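Local atomic coordinates of endo-beta-mannanase (Opitutaceae bacterium TAV5, PDB entry 7BOB), a protein that hydrolyses beta-1,4-linked mannosides as a homotrimeric exo-beta-1,4-mannosidase of glycoside hydrolase family 5. Residues Glu32-Trp37 with Leu82-Ala87; Gly180-Val185 with Ala189-Gly194; Ile302-Arg307 with Val355-Ala360; Thr503-Gly508 with Tyr580-Thr585. One frame throughout, in Å; residues are numbered along the deposited sequence.

Interaction 1. Residues Glu32-Trp37 with Leu82-Ala87; sequences EMWQAW and LRLLDA
Leu84 meets the indoles of Trp34 and Trp37 on the outside of the (beta/alpha)8 barrel of this family 5 enzyme. Trp34 lies on a short helix after strand 20-23, with Trp37 just past its end. Leu84 lies on helix 75-89, which packs outside strand 56-62. Leu84 CB lies in the plane of the Trp37 ring, at its edge, 4.0 Å from Trp37 CH2. CG stands anti to the backbone N (chi1 -172°), and this turns the branched end toward Trp34. There CD2 comes within 3.9 Å of Trp34 CH2, and the two side chains run nearly perpendicular. Leu84 also packs on Ile42 and Phe59, so helix 39-51 and strand 56-62 share in its burial. The polar ends of the neighbours are held separately. Trp34 NE1 donates to the carbonyl O of Phe60. Glu39 ties the two segments together: OE1 bonds to Trp37 NE1 and OE2 forms a salt bridge with Arg83 NH2. Arg83 adds only a loose touch to the apolar contact, with CB 4.5 Å from Trp37 CZ2. Within the short helix, Met33 CE sits 3.4 Å above the plane of the Trp34 ring, displaced from the ring centre.

Interaction 2. Residues Gly180-Val185 with Ala189-Gly194; sequences GAIREV and ALILSG
The side chain of Arg183 starts with CG beside the backbone N (chi1 -68°) and runs extended from CG to NE, which carries the guanidinium across to Ala189 and Ile191. Ile191 keeps CG1 anti to its carbonyl carbon, and a chi2 of 173° stretches CD1 out toward the helix. CD1 of Ile191 lies over the centre of the guanidinium, 3.6 Å above its plane. The edge of the same group is used for bonding. Arg183 NH1 donates to Ala189 O at 2.7 Å, with an N-H...O angle of 156°. The donor lies in the carbonyl plane, on a lone pair. NH1 also bonds to the carbonyl O of Pro187, while NH2 pairs with Asp235 and reaches Gly233 O, so several acceptors fix the rotation of the group. Asp235 also accepts a bond from Ile191 N. Cutting Arg183 back to an alanine would probably cost Ala189 O this donor and Asp235 its salt bridge, and bare Ile191 CD1. Ile182 completes the apolar side of the contact. Its CG2 meets Ile191 CD1 tip to tip at 3.6 Å. Ile182 also packs on Leu99 and Leu153, and so on strands 94-101 and 151-154. The short loop between helix 168-183 and strand 191-192 closes a beta-alpha-beta crossover from strand 151-154, the repeating element of the (beta/alpha)8 barrel.

Interaction 3. Residues Ile302-Arg307 with Val355-Ala360; sequences ILPACR and VEFARA
Leu303 makes the main contact, packing over one face of the Phe357 ring. Its CB sits over the ring centre, 3.7 Å from the centroid and 10° off the ring normal, a CH-pi contact. CD1 of Leu303 lies by the attached side of the ring, 4.0 Å from Phe357 CG. The backbone O of Leu303 is 3.7 Å from Phe357 CZ. Pro304 follows at a kink in the helix, where its N has no bond to the preceding turn. Phe357 CE1 approaches this N to 3.9 Å. One turn on, Arg307 bends at chi2 and chi3 and brings NH2 obliquely to 4.0 Å from Phe357 CE1. Arg307 NE is engaged in a salt bridge with Glu361. Phe357 has CG anti to its backbone N (chi1 173°), which sends the ring across to the other helix. It also meets the ring of Tyr314 edge to face. Without the ring, as with an alanine here, Leu303 CB is likely to lose its cover and Tyr314 its edge-to-face partner. The helix directions differ by 28° and their axes approach to 11.3 Å. Helices 292-309 and 352-364 flank strand 311-316 in sequence, as successive outer helices of a (beta/alpha)8 barrel.

Interaction 4. Residues Thr503-Gly508 with Tyr580-Thr585; sequences TATDEG and YAALLT
Thr505 and Ala582 bring the two backbones closest, with CA atoms 7.3 Å apart, where a beta-hairpin turn faces the last turn of helix 569-583. Asp506 and Glu507 form the two-residue turn, with backbone angles close to type I. Weak backbone bonds join Thr505 and Gly508 in both directions. Ala582 CB points at the hairpin and is the meeting point for two side chains. Glu507 brings the nearer atom. Its chain is bent at chi2 (135°), and OE1 comes to 3.4 Å from Ala582 CB. This is a touch between a carboxylate oxygen and a methyl group. Thr505 sends CG2 toward the same methyl, but stays at 4.4 Å. With chi1 at 64°, Thr505 also turns OG1 back to its own turn. There it accepts a weak bond from Glu507 N, 3.5 Å long and nearly straight at 169°. No hydrogen bond crosses between the segments, and the contact buries just 113 Å² at the surface. It joins this hairpin to the last helix of the C-terminal part, beside its mixed sheet. Neighbours tie each side into the fold. Thr503 OG1 bonds to Thr533 O, and Thr505 packs on Met532 and Tyr510, so strand 529-533 lies against the hairpin. On the helix side, Tyr580 bonds to Glu559 and packs against helix 406-422 and strand 444-448, while Leu584, the first residue past the helix, touches Leu420 and Ile446.

The four contacts come one after another along the chain and do not touch. Interactions 1, 2 and 3 belong to the barrel built on the eight-stranded parallel sheet. Interactions 1 and 2 lie 22 Å apart between centres, on the same side of the chain's centre. Interaction 3 stands 28 to 29 Å from both and joins the last two helices of the barrel. Interaction 4 lies in the C-terminal part, where hairpin 501-512 and helix 569-583 adjoin the mixed seven-stranded sheet. Its centre is 60 Å from that of interaction 1 and 36 Å from that of interaction 3. The C-terminal part is probably a separate domain, and none of the contacts touches another subunit of the trimer.

Interaction 1. Residues Glu32-Trp37 with Leu82-Ala87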
loop_
_atom_site.group_PDB
_atom_site.type_symbol
_atom_site.label_atom_id
_atom_site.label_comp_id
_atom_site.label_asym_id
_atom_site.label_seq_id
_atom_site.Cartn_x
_atom_site.Cartn_y
_atom_site.Cartn_z
ATOM N N GLU A 32 -23.456 24.905 12.195
ATOM C CA GLU A 32 -24.315 25.797 11.424
ATOM C C GLU A 32 -24.529 27.147 12.115
ATOM O O GLU A 32 -25.458 27.867 11.745
ATOM C CB GLU A 32 -25.673 25.125 11.142
ATOM C CG GLU A 32 -25.590 23.826 10.264
ATOM C CD GLU A 32 -24.857 24.060 8.935
ATOM O OE1 GLU A 32 -25.176 25.071 8.277
ATOM O OE2 GLU A 32 -23.963 23.246 8.543
ATOM N N MET A 33 -23.675 27.502 13.086
ATOM C CA MET A 33 -23.898 28.677 13.936
ATOM C C MET A 33 -24.136 29.951 13.132
ATOM O O MET A 33 -25.027 30.738 13.463
ATOM C CB MET A 33 -22.706 28.886 14.866
ATOM C CG MET A 33 -22.803 30.158 15.686
ATOM S SD MET A 33 -21.319 30.465 16.678
ATOM C CE MET A 33 -20.129 30.824 15.378
ATOM N N TRP A 34 -23.322 30.199 12.105
ATOM C CA TRP A 34 -23.439 31.438 11.349
ATOM C C TRP A 34 -24.769 31.532 10.616
ATOM O O TRP A 34 -25.300 32.642 10.442
ATOM C CB TRP A 34 -22.275 31.571 10.372
ATOM C CG TRP A 34 -20.960 31.635 11.088
ATOM C CD1 TRP A 34 -19.993 30.663 11.122
ATOM C CD2 TRP A 34 -20.468 32.718 11.898
ATOM N NE1 TRP A 34 -18.929 31.081 11.891
ATOM C CE2 TRP A 34 -19.193 32.336 12.378
ATOM C CE3 TRP A 34 -20.979 33.978 12.254
ATOM C CZ2 TRP A 34 -18.421 33.167 13.207
ATOM C CZ3 TRP A 34 -20.214 34.805 13.072
ATOM C CH2 TRP A 34 -18.947 34.397 13.542
ATOM N N GLN A 35 -25.330 30.392 10.199
ATOM C CA GLN A 35 -26.622 30.402 9.499
ATOM C C GLN A 35 -27.786 30.468 10.480
ATOM O O GLN A 35 -28.746 31.208 10.262
ATOM C CB GLN A 35 -26.764 29.150 8.624
ATOM C CG GLN A 35 -25.686 28.968 7.563
ATOM C CD GLN A 35 -25.795 30.009 6.447
ATOM O OE1 GLN A 35 -26.854 30.607 6.230
ATOM N NE2 GLN A 35 -24.701 30.196 5.710
ATOM N N ALA A 36 -27.724 29.698 11.570
ATOM C CA ALA A 36 -28.858 29.650 12.483
ATOM C C ALA A 36 -28.897 30.853 13.430
ATOM O O ALA A 36 -29.983 31.254 13.863
ATOM C CB ALA A 36 -28.830 28.341 13.276
ATOM N N TRP A 37 -27.730 31.435 13.744
ATOM C CA TRP A 37 -27.496 32.533 14.683
ATOM C C TRP A 37 -28.500 32.591 15.836
ATOM O O TRP A 37 -29.380 33.457 15.840
ATOM C CB TRP A 37 -27.492 33.871 13.940
ATOM C CG TRP A 37 -26.745 34.952 14.706
ATOM C CD1 TRP A 37 -27.253 36.133 15.171
ATOM C CD2 TRP A 37 -25.361 34.928 15.103
ATOM N NE1 TRP A 37 -26.268 36.852 15.818
ATOM C CE2 TRP A 37 -25.099 36.135 15.777
ATOM C CE3 TRP A 37 -24.317 34.018 14.923
ATOM C CZ2 TRP A 37 -23.838 36.441 16.295
ATOM C CZ3 TRP A 37 -23.066 34.321 15.433
ATOM C CH2 TRP A 37 -22.836 35.513 16.112
ATOM N N LEU A 82 -19.164 40.749 13.808
ATOM C CA LEU A 82 -18.884 41.910 14.639
ATOM C C LEU A 82 -19.682 41.849 15.943
ATOM O O LEU A 82 -19.161 42.215 17.002
ATOM C CB LEU A 82 -19.150 43.219 13.873
ATOM C CG LEU A 82 -18.756 44.487 14.686
ATOM C CD1 LEU A 82 -18.043 45.565 13.837
ATOM C CD2 LEU A 82 -19.921 45.121 15.476
ATOM N N ARG A 83 -20.925 41.356 15.899
ATOM C CA ARG A 83 -21.713 41.258 17.129
ATOM C C ARG A 83 -21.071 40.282 18.114
ATOM O O ARG A 83 -21.055 40.535 19.324
ATOM C CB ARG A 83 -23.160 40.859 16.802
ATOM C CG ARG A 83 -23.925 41.907 15.899
ATOM C CD ARG A 83 -25.447 41.667 15.825
ATOM N NE ARG A 83 -26.026 41.815 17.156
ATOM C CZ ARG A 83 -27.254 42.266 17.420
ATOM N NH1 ARG A 83 -28.076 42.620 16.431
ATOM N NH2 ARG A 83 -27.660 42.359 18.686
ATOM N N LEU A 84 -20.509 39.169 17.606
ATOM C CA LEU A 84 -19.819 38.219 18.472
ATOM C C LEU A 84 -18.575 38.844 19.087
ATOM O O LEU A 84 -18.386 38.772 20.302
ATOM C CB LEU A 84 -19.455 36.948 17.691
ATOM C CG LEU A 84 -18.894 35.737 18.434
ATOM C CD1 LEU A 84 -19.807 35.318 19.571
ATOM C CD2 LEU A 84 -18.708 34.570 17.442
ATOM N N LEU A 85 -17.707 39.447 18.262
ATOM C CA LEU A 85 -16.488 40.068 18.777
ATOM C C LEU A 85 -16.809 41.060 19.874
ATOM O O LEU A 85 -16.152 41.089 20.928
ATOM C CB LEU A 85 -15.738 40.769 17.650
ATOM C CG LEU A 85 -15.211 39.827 16.568
ATOM C CD1 LEU A 85 -14.801 40.587 15.316
ATOM C CD2 LEU A 85 -14.032 39.005 17.136
ATOM N N ASP A 86 -17.849 41.863 19.645
ATOM C CA ASP A 86 -18.301 42.839 20.628
ATOM C C ASP A 86 -18.778 42.161 21.907
ATOM O O ASP A 86 -18.357 42.517 23.013
ATOM C CB ASP A 86 -19.416 43.664 19.993
ATOM C CG ASP A 86 -19.589 44.994 20.634
ATOM O OD1 ASP A 86 -18.815 45.915 20.286
ATOM O OD2 ASP A 86 -20.513 45.112 21.471
ATOM N N ALA A 87 -19.633 41.145 21.770
ATOM C CA ALA A 87 -20.178 40.489 22.954
ATOM C C ALA A 87 -19.091 39.808 23.789
ATOM O O ALA A 87 -19.203 39.781 25.023
ATOM C CB ALA A 87 -21.243 39.486 22.532
#

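Interaction 2. Residues Gly180-Val185 with Ala189-Gly194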
loop_
_atom_site.group_PDB
_atom_site.type_symbol
_atom_site.label_atom_id
_atom_site.label_comp_id
_atom_site.label_asym_id
_atom_site.label_seq_id
_atom_site.Cartn_x
_atom_site.Cartn_y
_atom_site.Cartn_z
ATOM N N GLY A 180 1.033 36.310 5.315
ATOM C CA GLY A 180 1.361 37.603 4.743
ATOM C C GLY A 180 0.130 38.442 4.462
ATOM O O GLY A 180 0.145 39.665 4.646
ATOM N N ALA A 181 -0.952 37.793 4.015
ATOM C CA ALA A 181 -2.210 38.498 3.770
ATOM C C ALA A 181 -2.784 39.056 5.062
ATOM O O ALA A 181 -3.320 40.172 5.087
ATOM C CB ALA A 181 -3.219 37.556 3.114
ATOM N N ILE A 182 -2.707 38.279 6.144
ATOM C CA ILE A 182 -3.206 38.761 7.422
ATOM C C ILE A 182 -2.404 39.978 7.863
ATOM O O ILE A 182 -2.952 40.947 8.411
ATOM C CB ILE A 182 -3.165 37.622 8.458
ATOM C CG1 ILE A 182 -4.359 36.685 8.261
ATOM C CG2 ILE A 182 -3.124 38.165 9.887
ATOM C CD1 ILE A 182 -4.074 35.250 8.720
ATOM N N ARG A 183 -1.102 39.968 7.587
ATOM C CA ARG A 183 -0.227 41.044 8.019
ATOM C C ARG A 183 -0.292 42.263 7.109
ATOM O O ARG A 183 0.276 43.301 7.462
ATOM C CB ARG A 183 1.216 40.529 8.131
ATOM C CG ARG A 183 1.412 39.512 9.266
ATOM C CD ARG A 183 2.885 39.326 9.653
ATOM N NE ARG A 183 3.077 38.108 10.438
ATOM C CZ ARG A 183 2.743 37.973 11.719
ATOM N NH1 ARG A 183 2.217 38.985 12.407
ATOM N NH2 ARG A 183 2.948 36.815 12.323
ATOM N N GLU A 184 -0.955 42.167 5.955
ATOM C CA GLU A 184 -1.256 43.366 5.179
ATOM C C GLU A 184 -2.275 44.250 5.884
ATOM O O GLU A 184 -2.408 45.426 5.531
ATOM C CB GLU A 184 -1.776 42.996 3.791
ATOM C CG GLU A 184 -0.691 42.605 2.808
ATOM C CD GLU A 184 -1.268 42.120 1.490
ATOM O OE1 GLU A 184 -2.396 42.547 1.158
ATOM O OE2 GLU A 184 -0.612 41.301 0.797
ATOM N N VAL A 185 -2.988 43.708 6.867
ATOM C CA VAL A 185 -3.972 44.451 7.636
ATOM C C VAL A 185 -3.528 44.648 9.081
ATOM O O VAL A 185 -3.673 45.740 9.627
ATOM C CB VAL A 185 -5.345 43.748 7.570
ATOM C CG1 VAL A 185 -6.346 44.399 8.531
ATOM C CG2 VAL A 185 -5.857 43.745 6.141
ATOM N N ALA A 189 -0.041 41.293 14.387
ATOM C CA ALA A 189 -0.912 40.286 14.975
ATOM C C ALA A 189 -0.129 39.029 15.355
ATOM O O ALA A 189 0.900 38.690 14.751
ATOM C CB ALA A 189 -2.032 39.918 13.998
ATOM N N LEU A 190 -0.631 38.344 16.380
ATOM C CA LEU A 190 -0.201 36.995 16.711
ATOM C C LEU A 190 -1.036 36.011 15.892
ATOM O O LEU A 190 -2.270 36.000 15.987
ATOM C CB LEU A 190 -0.348 36.730 18.207
ATOM C CG LEU A 190 0.542 37.567 19.138
ATOM C CD1 LEU A 190 0.515 37.035 20.563
ATOM C CD2 LEU A 190 1.967 37.629 18.614
ATOM N N ILE A 191 -0.361 35.218 15.064
ATOM C CA ILE A 191 -0.988 34.190 14.239
ATOM C C ILE A 191 -0.591 32.821 14.782
ATOM O O ILE A 191 0.589 32.564 15.054
ATOM C CB ILE A 191 -0.599 34.344 12.758
ATOM C CG1 ILE A 191 -0.856 35.787 12.306
ATOM C CG2 ILE A 191 -1.394 33.393 11.892
ATOM C CD1 ILE A 191 -0.352 36.089 10.917
ATOM N N LEU A 192 -1.584 31.964 14.978
ATOM C CA LEU A 192 -1.369 30.592 15.394
ATOM C C LEU A 192 -1.672 29.688 14.211
ATOM O O LEU A 192 -2.472 30.039 13.334
ATOM C CB LEU A 192 -2.257 30.216 16.580
ATOM C CG LEU A 192 -2.339 31.209 17.744
ATOM C CD1 LEU A 192 -3.559 32.090 17.647
ATOM C CD2 LEU A 192 -2.376 30.444 19.037
ATOM N N SER A 193 -1.022 28.520 14.191
ATOM C CA SER A 193 -1.209 27.594 13.079
ATOM C C SER A 193 -2.560 26.896 13.141
ATOM O O SER A 193 -3.219 26.748 12.115
ATOM C CB SER A 193 -0.089 26.551 13.063
ATOM O OG SER A 193 -0.368 25.510 13.980
ATOM N N GLY A 194 -2.997 26.453 14.318
ATOM C CA GLY A 194 -4.186 25.626 14.410
ATOM C C GLY A 194 -3.952 24.135 14.188
ATOM O O GLY A 194 -4.925 23.365 14.155
#

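Interaction 3. Residues Ile302-Arg307 with Val355-Ala360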
loop_
_atom_site.group_PDB
_atom_site.type_symbol
_atom_site.label_atom_id
_atom_site.label_comp_id
_atom_site.label_asym_id
_atom_site.label_seq_id
_atom_site.Cartn_x
_atom_site.Cartn_y
_atom_site.Cartn_z
ATOM N N ILE A 302 -2.832 15.268 33.200
ATOM C CA ILE A 302 -2.270 15.813 31.968
ATOM C C ILE A 302 -2.109 17.327 32.013
ATOM O O ILE A 302 -1.173 17.858 31.405
ATOM C CB ILE A 302 -3.109 15.386 30.755
ATOM C CG1 ILE A 302 -4.529 15.906 30.890
ATOM C CG2 ILE A 302 -3.059 13.856 30.586
ATOM C CD1 ILE A 302 -5.001 16.607 29.638
ATOM N N LEU A 303 -2.993 18.051 32.728
ATOM C CA LEU A 303 -2.898 19.512 32.719
ATOM C C LEU A 303 -1.636 20.011 33.415
ATOM O O LEU A 303 -0.913 20.827 32.816
ATOM C CB LEU A 303 -4.169 20.125 33.314
ATOM C CG LEU A 303 -5.404 19.885 32.443
ATOM C CD1 LEU A 303 -6.657 20.441 33.135
ATOM C CD2 LEU A 303 -5.208 20.512 31.051
ATOM N N PRO A 304 -1.302 19.590 34.650
ATOM C CA PRO A 304 -0.006 20.028 35.210
ATOM C C PRO A 304 1.182 19.558 34.372
ATOM O O PRO A 304 2.140 20.321 34.181
ATOM C CB PRO A 304 0.001 19.423 36.628
ATOM C CG PRO A 304 -1.438 19.108 36.937
ATOM C CD PRO A 304 -2.066 18.759 35.604
ATOM N N ALA A 305 1.135 18.335 33.833
ATOM C CA ALA A 305 2.222 17.890 32.964
ATOM C C ALA A 305 2.325 18.758 31.709
ATOM O O ALA A 305 3.426 19.146 31.297
ATOM C CB ALA A 305 2.037 16.416 32.600
ATOM N N CYS A 306 1.190 19.095 31.091
ATOM C CA CYS A 306 1.255 20.025 29.967
ATOM C C CYS A 306 1.837 21.360 30.380
ATOM O O CYS A 306 2.602 21.967 29.620
ATOM C CB CYS A 306 -0.117 20.203 29.333
ATOM S SG CYS A 306 -0.489 18.731 28.361
ATOM N N ARG A 307 1.508 21.830 31.588
ATOM C CA ARG A 307 2.113 23.062 32.093
ATOM C C ARG A 307 3.626 22.909 32.202
ATOM O O ARG A 307 4.386 23.726 31.667
ATOM C CB ARG A 307 1.508 23.430 33.451
ATOM C CG ARG A 307 1.881 24.833 33.959
ATOM C CD ARG A 307 2.248 24.857 35.458
ATOM N NE ARG A 307 1.120 24.549 36.334
ATOM C CZ ARG A 307 1.084 23.518 37.179
ATOM N NH1 ARG A 307 2.113 22.672 37.277
ATOM N NH2 ARG A 307 0.005 23.324 37.930
ATOM N N VAL A 355 -11.881 23.678 35.472
ATOM C CA VAL A 355 -12.247 24.991 35.996
ATOM C C VAL A 355 -11.287 25.392 37.107
ATOM O O VAL A 355 -10.784 26.520 37.137
ATOM C CB VAL A 355 -13.708 25.002 36.480
ATOM C CG1 VAL A 355 -14.053 26.366 37.116
ATOM C CG2 VAL A 355 -14.655 24.699 35.321
ATOM N N GLU A 356 -10.992 24.452 38.013
ATOM C CA GLU A 356 -10.096 24.749 39.129
ATOM C C GLU A 356 -8.692 25.030 38.611
ATOM O O GLU A 356 -8.035 25.986 39.050
ATOM C CB GLU A 356 -10.112 23.588 40.136
ATOM C CG GLU A 356 -9.126 23.703 41.309
ATOM C CD GLU A 356 -8.819 22.356 41.976
ATOM O OE1 GLU A 356 -9.691 21.450 41.927
ATOM O OE2 GLU A 356 -7.698 22.187 42.531
ATOM N N PHE A 357 -8.241 24.236 37.632
ATOM C CA PHE A 357 -6.905 24.424 37.077
ATOM C C PHE A 357 -6.796 25.756 36.339
ATOM O O PHE A 357 -5.762 26.431 36.412
ATOM C CB PHE A 357 -6.555 23.244 36.150
ATOM C CG PHE A 357 -5.264 23.421 35.390
ATOM C CD1 PHE A 357 -4.069 22.937 35.905
ATOM C CD2 PHE A 357 -5.247 24.062 34.145
ATOM C CE1 PHE A 357 -2.871 23.091 35.194
ATOM C CE2 PHE A 357 -4.058 24.223 33.427
ATOM C CZ PHE A 357 -2.869 23.739 33.958
ATOM N N ALA A 358 -7.838 26.139 35.597
ATOM C CA ALA A 358 -7.771 27.408 34.887
ATOM C C ALA A 358 -7.701 28.575 35.863
ATOM O O ALA A 358 -6.959 29.538 35.637
ATOM C CB ALA A 358 -8.974 27.578 33.966
ATOM N N ARG A 359 -8.482 28.514 36.940
ATOM C CA ARG A 359 -8.435 29.581 37.935
ATOM C C ARG A 359 -7.076 29.612 38.622
ATOM O O ARG A 359 -6.485 30.682 38.778
ATOM C CB ARG A 359 -9.585 29.419 38.933
ATOM C CG ARG A 359 -10.987 29.574 38.247
ATOM C CD ARG A 359 -11.939 30.541 39.009
ATOM N NE ARG A 359 -13.345 30.427 38.592
ATOM C CZ ARG A 359 -14.193 29.520 39.079
ATOM N NH1 ARG A 359 -13.769 28.645 39.989
ATOM N NH2 ARG A 359 -15.459 29.486 38.667
ATOM N N ALA A 360 -6.518 28.437 38.938
ATOM C CA ALA A 360 -5.152 28.378 39.458
ATOM C C ALA A 360 -4.160 29.021 38.496
ATOM O O ALA A 360 -3.321 29.837 38.900
ATOM C CB ALA A 360 -4.764 26.930 39.733
#

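Interaction 4. Residues Thr503-Gly508 with Tyr580-Thr585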
loop_
_atom_site.group_PDB
_atom_site.type_symbol
_atom_site.label_atom_id
_atom_site.label_comp_id
_atom_site.label_asym_id
_atom_site.label_seq_id
_atom_site.Cartn_x
_atom_site.Cartn_y
_atom_site.Cartn_z
ATOM N N THR A 503 19.215 -12.123 26.005
ATOM C CA THR A 503 20.230 -11.545 26.873
ATOM C C THR A 503 19.662 -11.407 28.285
ATOM O O THR A 503 18.536 -11.824 28.571
ATOM C CB THR A 503 20.703 -10.195 26.315
ATOM O OG1 THR A 503 21.876 -9.767 27.021
ATOM C CG2 THR A 503 19.596 -9.134 26.468
ATOM N N ALA A 504 20.456 -10.803 29.173
ATOM C CA ALA A 504 20.024 -10.575 30.550
ATOM C C ALA A 504 20.842 -9.445 31.153
ATOM O O ALA A 504 22.075 -9.479 31.087
ATOM C CB ALA A 504 20.186 -11.841 31.404
ATOM N N THR A 505 20.163 -8.452 31.732
ATOM C CA THR A 505 20.828 -7.544 32.652
ATOM C C THR A 505 20.774 -8.168 34.047
ATOM O O THR A 505 20.292 -9.290 34.234
ATOM C CB THR A 505 20.196 -6.145 32.653
ATOM O OG1 THR A 505 18.850 -6.214 33.140
ATOM C CG2 THR A 505 20.209 -5.509 31.261
ATOM N N ASP A 506 21.240 -7.430 35.052
ATOM C CA ASP A 506 21.253 -7.969 36.407
ATOM C C ASP A 506 19.861 -8.096 37.016
ATOM O O ASP A 506 19.738 -8.652 38.114
ATOM C CB ASP A 506 22.145 -7.108 37.304
ATOM C CG ASP A 506 23.613 -7.198 36.918
ATOM O OD1 ASP A 506 24.028 -8.261 36.402
ATOM O OD2 ASP A 506 24.346 -6.207 37.125
ATOM N N GLU A 507 18.817 -7.609 36.344
ATOM C CA GLU A 507 17.473 -7.690 36.893
ATOM C C GLU A 507 16.593 -8.728 36.207
ATOM O O GLU A 507 15.560 -9.106 36.771
ATOM C CB GLU A 507 16.777 -6.323 36.819
ATOM C CG GLU A 507 17.478 -5.178 37.559
ATOM C CD GLU A 507 17.535 -3.913 36.708
ATOM O OE1 GLU A 507 18.451 -3.827 35.859
ATOM O OE2 GLU A 507 16.658 -3.025 36.861
ATOM N N GLY A 508 16.954 -9.191 35.012
ATOM C CA GLY A 508 16.129 -10.153 34.325
ATOM C C GLY A 508 16.484 -10.349 32.867
ATOM O O GLY A 508 17.410 -9.734 32.321
ATOM N N TYR A 580 16.080 0.775 30.551
ATOM C CA TYR A 580 16.742 2.076 30.438
ATOM C C TYR A 580 17.534 2.403 31.698
ATOM O O TYR A 580 18.642 2.957 31.619
ATOM C CB TYR A 580 15.727 3.186 30.161
ATOM C CG TYR A 580 15.093 3.097 28.806
ATOM C CD1 TYR A 580 15.685 3.703 27.697
ATOM C CD2 TYR A 580 13.917 2.397 28.627
ATOM C CE1 TYR A 580 15.124 3.606 26.449
ATOM C CE2 TYR A 580 13.346 2.296 27.390
ATOM C CZ TYR A 580 13.951 2.906 26.308
ATOM O OH TYR A 580 13.366 2.795 25.086
ATOM N N ALA A 581 16.970 2.097 32.870
ATOM C CA ALA A 581 17.660 2.408 34.122
ATOM C C ALA A 581 19.009 1.697 34.196
ATOM O O ALA A 581 20.032 2.315 34.505
ATOM C CB ALA A 581 16.782 2.038 35.320
ATOM N N ALA A 582 19.037 0.405 33.862
ATOM C CA ALA A 582 20.288 -0.349 33.943
ATOM C C ALA A 582 21.366 0.231 33.030
ATOM O O ALA A 582 22.550 0.265 33.393
ATOM C CB ALA A 582 20.035 -1.814 33.604
ATOM N N LEU A 583 20.980 0.712 31.849
ATOM C CA LEU A 583 21.969 1.115 30.860
ATOM C C LEU A 583 22.362 2.577 30.949
ATOM O O LEU A 583 23.381 2.966 30.363
ATOM C CB LEU A 583 21.447 0.833 29.456
ATOM C CG LEU A 583 21.389 -0.651 29.096
ATOM C CD1 LEU A 583 21.471 -0.728 27.624
ATOM C CD2 LEU A 583 22.530 -1.407 29.726
ATOM N N LEU A 584 21.565 3.396 31.629
ATOM C CA LEU A 584 21.884 4.806 31.771
ATOM C C LEU A 584 23.079 4.979 32.698
ATOM O O LEU A 584 23.133 4.372 33.772
ATOM C CB LEU A 584 20.675 5.560 32.315
ATOM C CG LEU A 584 19.666 5.923 31.223
ATOM C CD1 LEU A 584 18.414 6.555 31.823
ATOM C CD2 LEU A 584 20.318 6.837 30.202
ATOM N N THR A 585 24.038 5.801 32.278
ATOM C CA THR A 585 25.219 6.123 33.069
ATOM C C THR A 585 25.185 7.592 33.471
ATOM O O THR A 585 24.431 8.390 32.909
ATOM C CB THR A 585 26.516 5.833 32.295
ATOM O OG1 THR A 585 26.557 6.628 31.100
ATOM C CG2 THR A 585 26.618 4.352 31.937
#